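Extracellular solute-binding protein family 1 (PDB 4OVJ) probably binds a solute outside the cell membrane and delivers it to an ABC-type import system. Local coordinates at residues S118-G123 against G127-I132; N262-L267 against K353-L358. All blocks are in the same frame, centred on the assembly; numbering follows the deposited sequence. Where two conformers were deposited one is given.

Contact 1: residues S118-G123 against G127-I132; sequences SVLKSG and GGLYGI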
ATOM      1  N   SER A 118      13.865   3.033   0.011  0.50 11.45           N
ATOM      2  CA  SER A 118      12.852   2.962   1.070  0.50 11.95           C
ATOM      3  C   SER A 118      11.974   1.736   0.906  0.50 11.36           C
ATOM      4  O   SER A 118      11.595   1.103   1.898  0.50 13.89           O
ATOM      5  CB  SER A 118      11.966   4.216   1.096  0.50 12.57           C
ATOM      6  OG  SER A 118      11.001   4.217   0.049  0.50 12.70           O
ATOM      7  N   VAL A 119      11.638   1.427  -0.345  1.00  9.74           N
ATOM      8  CA  VAL A 119      10.863   0.235  -0.693  1.00 10.39           C
ATOM      9  C   VAL A 119      11.663  -1.030  -0.392  1.00 10.06           C
ATOM     10  O   VAL A 119      11.151  -1.963   0.211  1.00  9.86           O
ATOM     11  CB  VAL A 119      10.450   0.264  -2.187  1.00 11.73           C
ATOM     12  CG1 VAL A 119       9.906  -1.075  -2.654  1.00 12.18           C
ATOM     13  CG2 VAL A 119       9.434   1.374  -2.427  1.00 13.96           C
ATOM     14  N   LEU A 120      12.921  -1.066  -0.818  1.00 10.29           N
ATOM     15  CA  LEU A 120      13.773  -2.229  -0.528  1.00 10.67           C
ATOM     16  C   LEU A 120      13.904  -2.522   0.967  1.00 11.02           C
ATOM     17  O   LEU A 120      13.982  -3.685   1.357  1.00 11.67           O
ATOM     18  CB  LEU A 120      15.159  -2.069  -1.127  1.00 12.72           C
ATOM     19  CG  LEU A 120      15.242  -2.357  -2.609  1.00 15.89           C
ATOM     20  CD1 LEU A 120      16.546  -1.812  -3.172  1.00 20.49           C
ATOM     21  CD2 LEU A 120      15.090  -3.856  -2.894  1.00 16.97           C
ATOM     22  N   LYS A 121      13.919  -1.471   1.784  0.50 11.46           N
ATOM     23  CA  LYS A 121      14.063  -1.611   3.229  0.50 12.17           C
ATOM     24  C   LYS A 121      12.990  -2.517   3.841  0.50 10.44           C
ATOM     25  O   LYS A 121      13.244  -3.201   4.833  0.50 11.37           O
ATOM     26  CB  LYS A 121      14.027  -0.231   3.891  0.50 14.80           C
ATOM     27  CG  LYS A 121      14.425  -0.236   5.350  0.50 19.04           C
ATOM     28  CD  LYS A 121      15.864  -0.685   5.530  0.50 23.15           C
ATOM     29  CE  LYS A 121      16.350  -0.443   6.952  0.50 28.54           C
ATOM     30  NZ  LYS A 121      17.271  -1.526   7.387  0.50 31.68           N
ATOM     31  N   SER A 122      11.806  -2.542   3.236  1.00  9.85           N
ATOM     32  CA  SER A 122      10.709  -3.400   3.714  1.00 10.21           C
ATOM     33  C   SER A 122      11.038  -4.904   3.646  1.00 10.41           C
ATOM     34  O   SER A 122      10.428  -5.695   4.349  1.00 12.66           O
ATOM     35  CB  SER A 122       9.395  -3.089   2.989  1.00 10.85           C
ATOM     36  OG  SER A 122       9.415  -3.496   1.644  1.00 10.92           O
ATOM     37  N   GLY A 123      12.007  -5.287   2.817  1.00  9.54           N
ATOM     38  CA  GLY A 123      12.420  -6.686   2.698  1.00  9.58           C
ATOM     39  C   GLY A 123      13.602  -7.051   3.581  1.00 10.41           C
ATOM     40  O   GLY A 123      14.064  -8.189   3.550  1.00 10.82           O
ATOM     41  N   GLY A 127      19.692  -6.804   8.796  1.00 22.53           N
ATOM     42  CA  GLY A 127      20.807  -6.514   7.894  1.00 21.92           C
ATOM     43  C   GLY A 127      20.853  -7.292   6.589  1.00 16.58           C
ATOM     44  O   GLY A 127      21.666  -6.988   5.718  1.00 16.52           O
ATOM     45  N   GLY A 128      19.996  -8.297   6.445  1.00 13.92           N
ATOM     46  CA  GLY A 128      19.927  -9.084   5.211  1.00 13.26           C
ATOM     47  C   GLY A 128      18.676  -8.705   4.450  1.00 12.76           C
ATOM     48  O   GLY A 128      17.684  -8.273   5.060  1.00 11.69           O
ATOM     49  N   LEU A 129      18.715  -8.869   3.130  1.00 11.20           N
ATOM     50  CA  LEU A 129      17.557  -8.589   2.275  1.00 10.11           C
ATOM     51  C   LEU A 129      16.928  -9.920   1.878  1.00  9.29           C
ATOM     52  O   LEU A 129      17.517 -10.682   1.129  1.00  9.84           O
ATOM     53  CB  LEU A 129      17.997  -7.813   1.033  1.00 10.55           C
ATOM     54  CG  LEU A 129      16.950  -7.572  -0.050  1.00 11.76           C
ATOM     55  CD1 LEU A 129      15.813  -6.714   0.470  1.00 13.10           C
ATOM     56  CD2 LEU A 129      17.598  -6.952  -1.286  1.00 13.06           C
ATOM     57  N   TYR A 130      15.729 -10.196   2.368  1.00  8.37           N
ATOM     58  CA  TYR A 130      15.135 -11.525   2.193  1.00  8.76           C
ATOM     59  C   TYR A 130      13.931 -11.602   1.263  1.00  8.87           C
ATOM     60  O   TYR A 130      13.415 -12.684   0.990  1.00  9.79           O
ATOM     61  CB  TYR A 130      14.825 -12.115   3.566  1.00  9.00           C
ATOM     62  CG  TYR A 130      16.105 -12.332   4.341  1.00 10.35           C
ATOM     63  CD1 TYR A 130      16.956 -13.384   4.024  1.00 10.33           C
ATOM     64  CD2 TYR A 130      16.473 -11.472   5.366  1.00 12.47           C
ATOM     65  CE1 TYR A 130      18.127 -13.592   4.718  1.00 11.80           C
ATOM     66  CE2 TYR A 130      17.647 -11.666   6.067  1.00 14.19           C
ATOM     67  CZ  TYR A 130      18.472 -12.728   5.742  1.00 13.85           C
ATOM     68  OH  TYR A 130      19.635 -12.914   6.437  1.00 17.12           O
ATOM     69  N   GLY A 131      13.494 -10.458   0.780  1.00  8.91           N
ATOM     70  CA  GLY A 131      12.429 -10.402  -0.202  1.00  8.66           C
ATOM     71  C   GLY A 131      12.490  -9.072  -0.912  1.00  8.30           C
ATOM     72  O   GLY A 131      12.902  -8.077  -0.338  1.00  9.61           O
ATOM     73  N   ILE A 132      12.074  -9.067  -2.168  1.00  8.39           N
ATOM     74  CA  ILE A 132      11.975  -7.832  -2.929  1.00  9.36           C
ATOM     75  C   ILE A 132      10.495  -7.558  -3.246  1.00  8.81           C
ATOM     76  O   ILE A 132       9.801  -8.422  -3.796  1.00  7.82           O
ATOM     77  CB  ILE A 132      12.829  -7.890  -4.193  1.00 11.52           C
ATOM     78  CG1 ILE A 132      14.303  -8.145  -3.790  1.00 14.83           C
ATOM     79  CG2 ILE A 132      12.697  -6.579  -4.954  1.00 10.98           C
ATOM     80  CD1 ILE A 132      15.242  -8.355  -4.944  1.00 17.81           C
TER
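Leu-129 lays its CD1 methyl against the backbone of Leu-120 and Gly-123, where it meets the carbonyl oxygen of Leu-120 at 3.6 Å (CD1 to O) and also touches the carbonyl carbon of Gly-123. Its CG stands opposite the backbone N (chi1 173°), which brings CD1 to that backbone. The other methyl, CD2, faces CD2 of Leu-120 at 4.3 Å. That same Leu-120 CD2 lies 4.2 Å from CG2 of Ile-132, the two side chains running side by side in one direction; Ile-110 and Ile-115 extend this apolar patch. Polar pairing is left to the backbone. The amide of Tyr-130 gives a nearly straight hydrogen bond to the carbonyl of Gly-123, N to O 2.9 Å, reaching the oxygen from a position tilted 28° out of the carbonyl plane. Gly-123 CA points a hydrogen at Gly-131 O, a CA-H...O contact of 3.4 Å between CA and O. A beta carbon on Gly-123 would run into that same oxygen, so the close approach depends on a bare CA. The hairpin of strands 124-125 and 128-144 is thus folded back on the helix that precedes it. Gly-131 O is buried with no conventional hydrogen-bond partner in the model, so the weak CA-H...O contact probably offers it some partial compensation, in a junction that pairs one backbone hydrogen bond with leucine and isoleucine packing.

Contact 2: residues N262-L267 against K353-L358; sequences NYVVSL and KAEFQL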
ATOM      1  N   ASN A 262      -4.379   3.254  -5.921  1.00 12.76           N
ATOM      2  CA  ASN A 262      -4.949   2.203  -6.768  1.00 16.62           C
ATOM      3  C   ASN A 262      -6.413   2.421  -7.096  1.00 15.15           C
ATOM      4  O   ASN A 262      -6.891   1.970  -8.136  1.00 18.38           O
ATOM      5  CB  ASN A 262      -4.772   0.812  -6.119  1.00 17.13           C
ATOM      6  CG  ASN A 262      -5.767   0.533  -4.991  1.00 21.02           C
ATOM      7  OD1 ASN A 262      -5.607   1.011  -3.869  1.00 20.56           O
ATOM      8  ND2 ASN A 262      -6.784  -0.293  -5.273  1.00 26.33           N
ATOM      9  N   TYR A 263      -7.123   3.113  -6.207  1.00 11.94           N
ATOM     10  CA  TYR A 263      -8.538   3.376  -6.400  1.00 11.43           C
ATOM     11  C   TYR A 263      -8.842   4.328  -7.548  1.00 12.38           C
ATOM     12  O   TYR A 263     -10.000   4.422  -7.956  1.00 12.07           O
ATOM     13  CB  TYR A 263      -9.186   3.911  -5.114  1.00  9.21           C
ATOM     14  CG  TYR A 263      -9.467   2.844  -4.094  1.00 11.04           C
ATOM     15  CD1 TYR A 263     -10.422   1.864  -4.336  1.00 13.81           C
ATOM     16  CD2 TYR A 263      -8.806   2.824  -2.877  1.00 12.72           C
ATOM     17  CE1 TYR A 263     -10.696   0.883  -3.405  1.00 15.97           C
ATOM     18  CE2 TYR A 263      -9.071   1.836  -1.935  1.00 15.31           C
ATOM     19  CZ  TYR A 263     -10.017   0.871  -2.211  1.00 14.99           C
ATOM     20  OH  TYR A 263     -10.313  -0.105  -1.292  1.00 21.83           O
ATOM     21  N   VAL A 264      -7.839   5.042  -8.077  1.00 13.05           N
ATOM     22  CA  VAL A 264      -8.142   6.011  -9.128  1.00 14.10           C
ATOM     23  C   VAL A 264      -8.762   5.346 -10.361  1.00 13.84           C
ATOM     24  O   VAL A 264      -9.619   5.946 -11.003  1.00 14.10           O
ATOM     25  CB  VAL A 264      -6.942   6.907  -9.522  1.00 16.58           C
ATOM     26  CG1 VAL A 264      -5.877   6.118 -10.247  1.00 18.59           C
ATOM     27  CG2 VAL A 264      -7.407   8.075 -10.394  1.00 18.06           C
ATOM     28  N   VAL A 265      -8.355   4.119 -10.683  1.00 12.77           N
ATOM     29  CA  VAL A 265      -8.901   3.452 -11.870  1.00 13.51           C
ATOM     30  C   VAL A 265     -10.390   3.182 -11.671  1.00 13.12           C
ATOM     31  O   VAL A 265     -11.206   3.528 -12.526  1.00 14.95           O
ATOM     32  CB  VAL A 265      -8.154   2.142 -12.195  1.00 14.73           C
ATOM     33  CG1 VAL A 265      -8.924   1.310 -13.215  1.00 17.71           C
ATOM     34  CG2 VAL A 265      -6.751   2.463 -12.686  1.00 16.84           C
ATOM     35  N   SER A 266     -10.736   2.585 -10.534  1.00 14.38           N
ATOM     36  CA  SER A 266     -12.135   2.318 -10.190  1.00 15.29           C
ATOM     37  C   SER A 266     -12.965   3.592 -10.123  1.00 13.14           C
ATOM     38  O   SER A 266     -14.044   3.657 -10.692  1.00 15.64           O
ATOM     39  CB  SER A 266     -12.250   1.591  -8.844  1.00 19.51           C
ATOM     40  OG  SER A 266     -11.630   0.329  -8.910  1.00 28.07           O
ATOM     41  N   LEU A 267     -12.467   4.596  -9.410  1.00 12.26           N
ATOM     42  CA  LEU A 267     -13.192   5.856  -9.279  1.00 12.10           C
ATOM     43  C   LEU A 267     -13.412   6.502 -10.630  1.00 10.89           C
ATOM     44  O   LEU A 267     -14.510   6.944 -10.942  1.00 12.15           O
ATOM     45  CB  LEU A 267     -12.458   6.835  -8.369  1.00 12.06           C
ATOM     46  CG  LEU A 267     -12.532   6.470  -6.900  1.00 12.32           C
ATOM     47  CD1 LEU A 267     -11.492   7.265  -6.138  1.00 13.30           C
ATOM     48  CD2 LEU A 267     -13.932   6.699  -6.319  1.00 13.84           C
ATOM     49  N   LYS A 353      -1.667   5.736 -16.159  0.50 15.61           N
ATOM     50  CA  LYS A 353      -0.531   6.640 -16.361  0.50 16.56           C
ATOM     51  C   LYS A 353      -0.420   7.636 -15.209  0.50 15.39           C
ATOM     52  O   LYS A 353       0.670   7.879 -14.690  0.50 15.06           O
ATOM     53  CB  LYS A 353      -0.659   7.403 -17.685  0.50 19.00           C
ATOM     54  CG  LYS A 353      -0.507   6.542 -18.929  0.50 22.04           C
ATOM     55  CD  LYS A 353      -0.473   7.393 -20.194  0.50 26.22           C
ATOM     56  CE  LYS A 353      -0.828   6.579 -21.430  0.50 30.02           C
ATOM     57  NZ  LYS A 353       0.022   5.368 -21.564  0.50 30.16           N
ATOM     58  N   ALA A 354      -1.557   8.198 -14.806  1.00 14.85           N
ATOM     59  CA  ALA A 354      -1.606   9.150 -13.705  1.00 13.89           C
ATOM     60  C   ALA A 354      -1.103   8.517 -12.413  1.00 11.80           C
ATOM     61  O   ALA A 354      -0.349   9.139 -11.681  1.00 11.21           O
ATOM     62  CB  ALA A 354      -3.018   9.680 -13.512  1.00 16.73           C
ATOM     63  N   GLU A 355      -1.532   7.285 -12.148  1.00 11.82           N
ATOM     64  CA  GLU A 355      -1.077   6.531 -10.980  1.00 13.77           C
ATOM     65  C   GLU A 355       0.426   6.373 -10.996  1.00 11.82           C
ATOM     66  O   GLU A 355       1.075   6.534  -9.978  1.00 11.48           O
ATOM     67  CB  GLU A 355      -1.597   5.103 -11.003  1.00 19.23           C
ATOM     68  CG  GLU A 355      -2.932   4.828 -10.400  1.00 24.78           C
ATOM     69  CD  GLU A 355      -3.126   3.334 -10.230  1.00 26.65           C
ATOM     70  OE1 GLU A 355      -2.779   2.796  -9.157  1.00 28.77           O
ATOM     71  OE2 GLU A 355      -3.553   2.689 -11.192  1.00 32.81           O
ATOM     72  N   PHE A 356       0.973   5.988 -12.152  1.00 11.73           N
ATOM     73  CA  PHE A 356       2.420   5.766 -12.263  1.00 12.39           C
ATOM     74  C   PHE A 356       3.173   7.065 -11.991  1.00 11.62           C
ATOM     75  O   PHE A 356       4.192   7.069 -11.297  1.00 13.96           O
ATOM     76  CB  PHE A 356       2.809   5.241 -13.649  1.00 12.30           C
ATOM     77  CG  PHE A 356       2.475   3.796 -13.892  1.00 12.89           C
ATOM     78  CD1 PHE A 356       1.518   3.123 -13.148  1.00 14.63           C
ATOM     79  CD2 PHE A 356       3.115   3.103 -14.918  1.00 16.08           C
ATOM     80  CE1 PHE A 356       1.217   1.803 -13.416  1.00 16.83           C
ATOM     81  CE2 PHE A 356       2.805   1.782 -15.182  1.00 15.86           C
ATOM     82  CZ  PHE A 356       1.867   1.133 -14.425  1.00 16.92           C
ATOM     83  N   GLN A 357       2.674   8.171 -12.534  1.00 12.45           N
ATOM     84  CA  GLN A 357       3.315   9.467 -12.313  1.00 13.16           C
ATOM     85  C   GLN A 357       3.281   9.855 -10.841  1.00 10.91           C
ATOM     86  O   GLN A 357       4.246  10.377 -10.305  1.00 12.81           O
ATOM     87  CB  GLN A 357       2.644  10.554 -13.140  1.00 16.23           C
ATOM     88  CG  GLN A 357       2.931  10.443 -14.628  1.00 21.62           C
ATOM     89  CD  GLN A 357       2.090  11.388 -15.468  1.00 28.28           C
ATOM     90  OE1 GLN A 357       1.037  11.865 -15.034  1.00 29.55           O
ATOM     91  NE2 GLN A 357       2.550  11.657 -16.684  1.00 35.61           N
ATOM     92  N   LEU A 358       2.151   9.612 -10.190  1.00 10.38           N
ATOM     93  CA  LEU A 358       2.030   9.929  -8.770  1.00  9.88           C
ATOM     94  C   LEU A 358       3.016   9.074  -7.963  1.00 10.06           C
ATOM     95  O   LEU A 358       3.713   9.586  -7.082  1.00  9.80           O
ATOM     96  CB  LEU A 358       0.593   9.686  -8.302  1.00 10.63           C
ATOM     97  CG  LEU A 358       0.150  10.080  -6.886  1.00 11.68           C
ATOM     98  CD1 LEU A 358       0.636   9.116  -5.825  1.00 13.09           C
ATOM     99  CD2 LEU A 358       0.551  11.510  -6.558  1.00 13.31           C
TER
HETATM  100  O   HOH W   1      -5.036   0.718 -10.170  1.00 41.75           O
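Asn-262 meets Glu-355 with its backbone: CA lies 3.3 Å from OE1 of the glutamate, and the Asn-262 carbonyl oxygen is tied to the carboxylate through one bridging water. That water donates one hydrogen to Asn-262 O and the other to Glu-355 OE2, the second bond being 2.7 Å from water oxygen to OE2. The side-chain carboxamide of Asn-262 is engaged elsewhere, its OD1 accepting from Asn-137 ND2. Two residues on, Val-264 directs its side chain at the other helix, and CG1 presses on Glu-355 CG at 3.2 Å, a tight fit for two aliphatic carbons; the side chains slide past each other in opposite directions. With chi1 at 70°, CG1 stands between the backbone N and carbonyl carbon of Val-264 and is the branch that meets the glutamate. Val-265 then crosses the glutamate at about a right angle, bringing CG2 to 3.5 Å from OE2. Glu-355 thus carries this side of the contact, its chain extended beyond CG, which brings the carboxylate up to Asn-262 and Val-265. Shortening Glu-355 to an alanine removes the carboxylate, which would probably leave the water on Asn-262 O without its second acceptor and open a gap beside CG1 of Val-264. No direct hydrogen bond joins the segments. Helix 263-269 and helix 350-365 pack on strand 275-278, where Leu-277 touches Val-264, Ala-354 and Leu-358, while strand 333-334 lies against Glu-355 and Phe-356 through Ile-333, with helix 337-345 beyond Phe-356.

Overall arrangement
Contact 1 closes before contact 2 opens along the chain, and their centres lie about 25 Å apart, with nearest atoms about 11 Å apart and no touch between them. The mixed sheet links them: strand 128-144, whose beginning belongs to contact 1, pairs antiparallel with strands 256-260, 275-278 and 333-334, which lead into or lie beside the helices of contact 2. Contact 1 joins elements close in sequence, whereas contact 2 brings together segments 86 residues apart. Long strands shared in this way are consistent with the periplasmic-binding-protein fold, in which crossing segments connect two lobes around a solute site.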